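Local coordinates for metal-independent carbonic anhydrase (Nostoc sp. PCC 7120 = FACHB-418, PDB 7C5W), which catalyses the hydration of carbon dioxide to bicarbonate without a metal cofactor and assembles as a tetramer built from two dimers, at residues Tyr67-Phe71 / Gly72-Phe76; Thr89-Ala92 / Gly93-Tyr97. All coordinates share one frame; numbering follows the deposited sequence.

Contact 1 of 2, residues Tyr67-Phe71 / Gly72-Phe76; sequences YGYQF and GPVLF
Gly72 N donates to Tyr69 O (3.2 Å), and together with the bond from Phe71 N to Gly68 O this winds residues 69-71 into a short 3-10 turn. Gly72 has a positive phi of 127° at which a CB would run into the carbonyl O of Phe71, so these backbone angles call for a residue without a side chain. Beyond the bend, Val74 comes back over Tyr69. Its CG2 sits above the middle of the phenol ring, 3.4 Å from the ring centroid and 11° off the normal, a CH-pi contact, while Val74 CB lies 3.4 Å from Tyr69 CE1. The other methyl, CG1, is anti to the Val74 backbone N (chi1 173°), which turns it to the edge of the Tyr67 ring. The turn leads from the end of helix 52-66 to strand 75-77, an outermost strand of the mixed sheet within the chain, where Phe76 lies close to Tyr97 of the hydrogencarbonate site and stacks on His170. Phe76 receives both tyrosines: Tyr69 OH reaches the edge of its ring, 3.5 Å from Phe76 CD2, and Tyr67 OH lies over one face, 4.0 Å from Phe76 CZ. These hydroxyls are hydrogen-bonded to Arg88 O and Trp36 NE1, respectively. An alanine in place of Tyr69 would be likely to leave Val74 CG2 without the ring face beneath it and Arg88 O without its hydroxyl partner. A water lies between Gly68 O and Pro73 O, 2.7 Å from the latter, and can donate to either.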
loop_
_atom_site.group_PDB
_atom_site.type_symbol
_atom_site.label_atom_id
_atom_site.label_comp_id
_atom_site.label_asym_id
_atom_site.label_seq_id
_atom_site.Cartn_x
_atom_site.Cartn_y
_atom_site.Cartn_z
ATOM N N TYR A 67 20.001 -2.694 -0.275
ATOM C CA TYR A 67 19.361 -2.279 1.001
ATOM C C TYR A 67 18.773 -0.874 0.848
ATOM O O TYR A 67 18.957 -0.248 -0.210
ATOM C CB TYR A 67 20.352 -2.401 2.156
ATOM C CG TYR A 67 20.639 -3.823 2.571
ATOM C CD1 TYR A 67 21.552 -4.606 1.883
ATOM C CD2 TYR A 67 19.980 -4.396 3.644
ATOM C CE1 TYR A 67 21.804 -5.917 2.253
ATOM C CE2 TYR A 67 20.228 -5.700 4.033
ATOM C CZ TYR A 67 21.146 -6.465 3.337
ATOM O OH TYR A 67 21.391 -7.751 3.727
ATOM N N GLY A 68 18.054 -0.404 1.870
ATOM C CA GLY A 68 17.263 0.842 1.805
ATOM C C GLY A 68 17.580 1.804 2.935
ATOM O O GLY A 68 16.654 2.515 3.369
ATOM N N TYR A 69 18.850 1.878 3.353
ATOM C CA TYR A 69 19.336 2.794 4.417
ATOM C C TYR A 69 19.059 4.250 4.032
ATOM O O TYR A 69 18.972 5.084 4.949
ATOM C CB TYR A 69 20.810 2.522 4.715
ATOM C CG TYR A 69 21.004 1.243 5.492
ATOM C CD1 TYR A 69 20.649 1.177 6.830
ATOM C CD2 TYR A 69 21.507 0.094 4.893
ATOM C CE1 TYR A 69 20.810 0.011 7.558
ATOM C CE2 TYR A 69 21.680 -1.078 5.616
ATOM C CZ TYR A 69 21.323 -1.121 6.952
ATOM O OH TYR A 69 21.446 -2.263 7.694
ATOM N N GLN A 70 18.878 4.527 2.737
ATOM C CA GLN A 70 18.532 5.875 2.213
ATOM C C GLN A 70 17.180 6.343 2.770
ATOM O O GLN A 70 16.999 7.557 2.869
ATOM C CB GLN A 70 18.491 5.881 0.683
ATOM C CG GLN A 70 19.853 5.652 0.037
ATOM C CD GLN A 70 20.154 4.190 -0.208
ATOM O OE1 GLN A 70 19.515 3.294 0.350
ATOM N NE2 GLN A 70 21.145 3.940 -1.052
ATOM N N PHE A 71 16.261 5.436 3.116
ATOM C CA PHE A 71 14.890 5.790 3.580
ATOM C C PHE A 71 14.881 6.096 5.078
ATOM O O PHE A 71 13.871 6.629 5.558
ATOM C CB PHE A 71 13.896 4.659 3.316
ATOM C CG PHE A 71 13.821 4.217 1.879
ATOM C CD1 PHE A 71 13.632 5.136 0.864
ATOM C CD2 PHE A 71 13.916 2.882 1.547
ATOM C CE1 PHE A 71 13.568 4.729 -0.456
ATOM C CE2 PHE A 71 13.850 2.478 0.228
ATOM C CZ PHE A 71 13.678 3.400 -0.771
ATOM N N GLY A 72 15.958 5.745 5.780
ATOM C CA GLY A 72 16.032 5.720 7.255
ATOM C C GLY A 72 16.533 4.359 7.732
ATOM O O GLY A 72 17.167 3.619 6.978
ATOM N N PRO A 73 16.259 3.962 8.988
ATOM C CA PRO A 73 16.758 2.690 9.499
ATOM C C PRO A 73 16.235 1.519 8.663
ATOM O O PRO A 73 15.094 1.579 8.214
ATOM C CB PRO A 73 16.193 2.630 10.921
ATOM C CG PRO A 73 14.977 3.541 10.853
ATOM C CD PRO A 73 15.436 4.683 9.971
ATOM N N VAL A 74 17.097 0.518 8.458
ATOM C CA VAL A 74 16.731 -0.825 7.931
ATOM C C VAL A 74 16.587 -1.773 9.123
ATOM O O VAL A 74 17.423 -1.697 10.049
ATOM C CB VAL A 74 17.773 -1.334 6.927
ATOM C CG1 VAL A 74 17.481 -2.768 6.512
ATOM C CG2 VAL A 74 17.865 -0.414 5.720
ATOM N N LEU A 75 15.553 -2.615 9.105
ATOM C CA LEU A 75 15.304 -3.615 10.172
ATOM C C LEU A 75 16.137 -4.868 9.859
ATOM O O LEU A 75 15.591 -5.858 9.309
ATOM C CB LEU A 75 13.806 -3.900 10.253
ATOM C CG LEU A 75 12.949 -2.805 10.891
ATOM C CD1 LEU A 75 13.128 -1.464 10.192
ATOM C CD2 LEU A 75 11.484 -3.219 10.880
ATOM N N PHE A 76 17.430 -4.804 10.193
ATOM C CA PHE A 76 18.447 -5.839 9.881
ATOM C C PHE A 76 18.922 -6.499 11.179
ATOM O O PHE A 76 19.669 -5.865 11.970
ATOM C CB PHE A 76 19.594 -5.210 9.089
ATOM C CG PHE A 76 20.614 -6.180 8.555
ATOM C CD1 PHE A 76 20.306 -7.522 8.389
ATOM C CD2 PHE A 76 21.876 -5.739 8.177
ATOM C CE1 PHE A 76 21.248 -8.405 7.883
ATOM C CE2 PHE A 76 22.813 -6.626 7.673
ATOM C CZ PHE A 76 22.499 -7.954 7.521
HETATM O O HOH W 1 14.821 1.620 5.569
#

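Contact 2 of 2, residues Thr89-Ala92 / Gly93-Tyr97; sequences TTRA and GALAY
Ala92 and Gly93 adjoin in the first turn of helix 91-99, and Arg91 precedes them; these three residues have the most surface buried between the two halves of the stretch. Gly93 N points back to the side chain of Thr90 and donates to Thr90 OG1 at 3.2 Å, with an N-H...O angle of 159°. The hydroxyl can accept this bond because chi1 of 75° sets OG1 between the backbone N and the carbonyl carbon of Thr90, turned toward the start of the helix. Having no side chain, Gly93 also avoids the tight approach to Thr90 O that a CB would make. Thr90 is thus the N-cap: its hydroxyl takes up an amide of the first turn, and its own carbonyl accepts the first alpha-helical bond, from Ala94 N. Next in the series, Arg91 O receives Leu95 N at 3.0 Å in an almost straight bond (177°), with a weak second one from Ala94 N. Ala92 O then takes Ala96 N at 2.9 Å, and Ala96 CB rests 3.2 Å from Ala92 O. The Arg91 side chain is extended as far as NE, where the last torsion turns the guanidinium aside, and it leaves the backbone on the same flank as Leu95, where its NH1 comes only as near as 4.5 Å to Leu95 CD2. Its charged end is held instead by helix 52-66, through salt bridges from NE to Asp64 and from NH2 to Glu60. Leu95 packs on Ala59, Glu60 and Ile63 of that helix. One turn beyond Gly93, Tyr97 N donates to Gly93 O at 3.1 Å, and the phenol of Tyr97, a residue that binds hydrogencarbonate, turns away from the capped end.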
loop_
_atom_site.group_PDB
_atom_site.type_symbol
_atom_site.label_atom_id
_atom_site.label_comp_id
_atom_site.label_asym_id
_atom_site.label_seq_id
_atom_site.Cartn_x
_atom_site.Cartn_y
_atom_site.Cartn_z
ATOM N N THR A 89 20.803 -1.024 12.134
ATOM C CA THR A 89 19.851 -0.014 11.594
ATOM C C THR A 89 20.575 1.041 10.732
ATOM O O THR A 89 19.885 1.801 10.019
ATOM C CB THR A 89 19.047 0.578 12.756
ATOM O OG1 THR A 89 19.943 1.086 13.748
ATOM C CG2 THR A 89 18.165 -0.457 13.410
ATOM N N THR A 90 21.909 1.064 10.743
ATOM C CA THR A 90 22.744 2.021 9.964
ATOM C C THR A 90 23.566 1.266 8.913
ATOM O O THR A 90 23.898 0.088 9.146
ATOM C CB THR A 90 23.674 2.845 10.861
ATOM O OG1 THR A 90 24.748 1.997 11.273
ATOM C CG2 THR A 90 22.977 3.430 12.075
ATOM N N ARG A 91 23.848 1.939 7.795
ATOM C CA ARG A 91 24.746 1.490 6.705
ATOM C C ARG A 91 26.040 0.909 7.296
ATOM O O ARG A 91 26.445 -0.199 6.883
ATOM C CB ARG A 91 25.018 2.689 5.792
ATOM C CG ARG A 91 25.817 2.370 4.540
ATOM C CD ARG A 91 26.022 3.616 3.696
ATOM N NE ARG A 91 26.818 3.344 2.507
ATOM C CZ ARG A 91 28.138 3.162 2.500
ATOM N NH1 ARG A 91 28.827 3.205 3.630
ATOM N NH2 ARG A 91 28.765 2.929 1.358
ATOM N N ALA A 92 26.680 1.631 8.217
ATOM C CA ALA A 92 27.971 1.235 8.825
ATOM C C ALA A 92 27.798 -0.109 9.533
ATOM O O ALA A 92 28.697 -0.966 9.418
ATOM C CB ALA A 92 28.446 2.304 9.778
ATOM N N GLY A 93 26.687 -0.284 10.252
ATOM C CA GLY A 93 26.363 -1.550 10.944
ATOM C C GLY A 93 26.343 -2.719 9.969
ATOM O O GLY A 93 26.893 -3.792 10.305
ATOM N N ALA A 94 25.745 -2.517 8.789
ATOM C CA ALA A 94 25.543 -3.565 7.756
ATOM C C ALA A 94 26.896 -3.916 7.130
ATOM O O ALA A 94 27.222 -5.109 7.074
ATOM C CB ALA A 94 24.540 -3.102 6.721
ATOM N N LEU A 95 27.639 -2.904 6.678
ATOM C CA LEU A 95 29.010 -3.054 6.125
ATOM C C LEU A 95 29.880 -3.841 7.114
ATOM O O LEU A 95 30.461 -4.888 6.728
ATOM C CB LEU A 95 29.588 -1.659 5.882
ATOM C CG LEU A 95 30.922 -1.631 5.146
ATOM C CD1 LEU A 95 30.806 -2.340 3.804
ATOM C CD2 LEU A 95 31.403 -0.199 4.966
ATOM N N ALA A 96 29.953 -3.355 8.352
ATOM C CA ALA A 96 30.757 -3.951 9.436
ATOM C C ALA A 96 30.412 -5.442 9.539
ATOM O O ALA A 96 31.332 -6.271 9.601
ATOM C CB ALA A 96 30.489 -3.216 10.721
ATOM N N TYR A 97 29.127 -5.793 9.550
ATOM C CA TYR A 97 28.702 -7.202 9.725
ATOM C C TYR A 97 29.344 -8.062 8.634
ATOM O O TYR A 97 29.802 -9.179 8.937
ATOM C CB TYR A 97 27.181 -7.358 9.699
ATOM C CG TYR A 97 26.756 -8.801 9.672
ATOM C CD1 TYR A 97 26.840 -9.586 10.809
ATOM C CD2 TYR A 97 26.341 -9.407 8.496
ATOM C CE1 TYR A 97 26.493 -10.927 10.788
ATOM C CE2 TYR A 97 25.979 -10.744 8.459
ATOM C CZ TYR A 97 26.053 -11.507 9.611
ATOM O OH TYR A 97 25.694 -12.823 9.596
#

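From the N terminus, the chain leaves helix 52-66 and enters contact 1, whose tight bend delivers it to strand 75-77 beside strand 165-173. Contact 2 follows in series, neither nested in contact 1 nor crossing it, and starts helix 91-99; Thr79 of the hydrogencarbonate site falls in the connection between them. The two meet through Tyr69, whose ring has Thr89 O at its edge, 3.2 Å from CE1, and the Thr90-Arg91 peptide over the face opposite Val74, while its OH touches Ala94 CB at 3.3 Å. Helix 52-66 is shared: contact 1 follows its end, and Arg91 and Leu95 bind its flank, so helix, edge strand and second helix are joined.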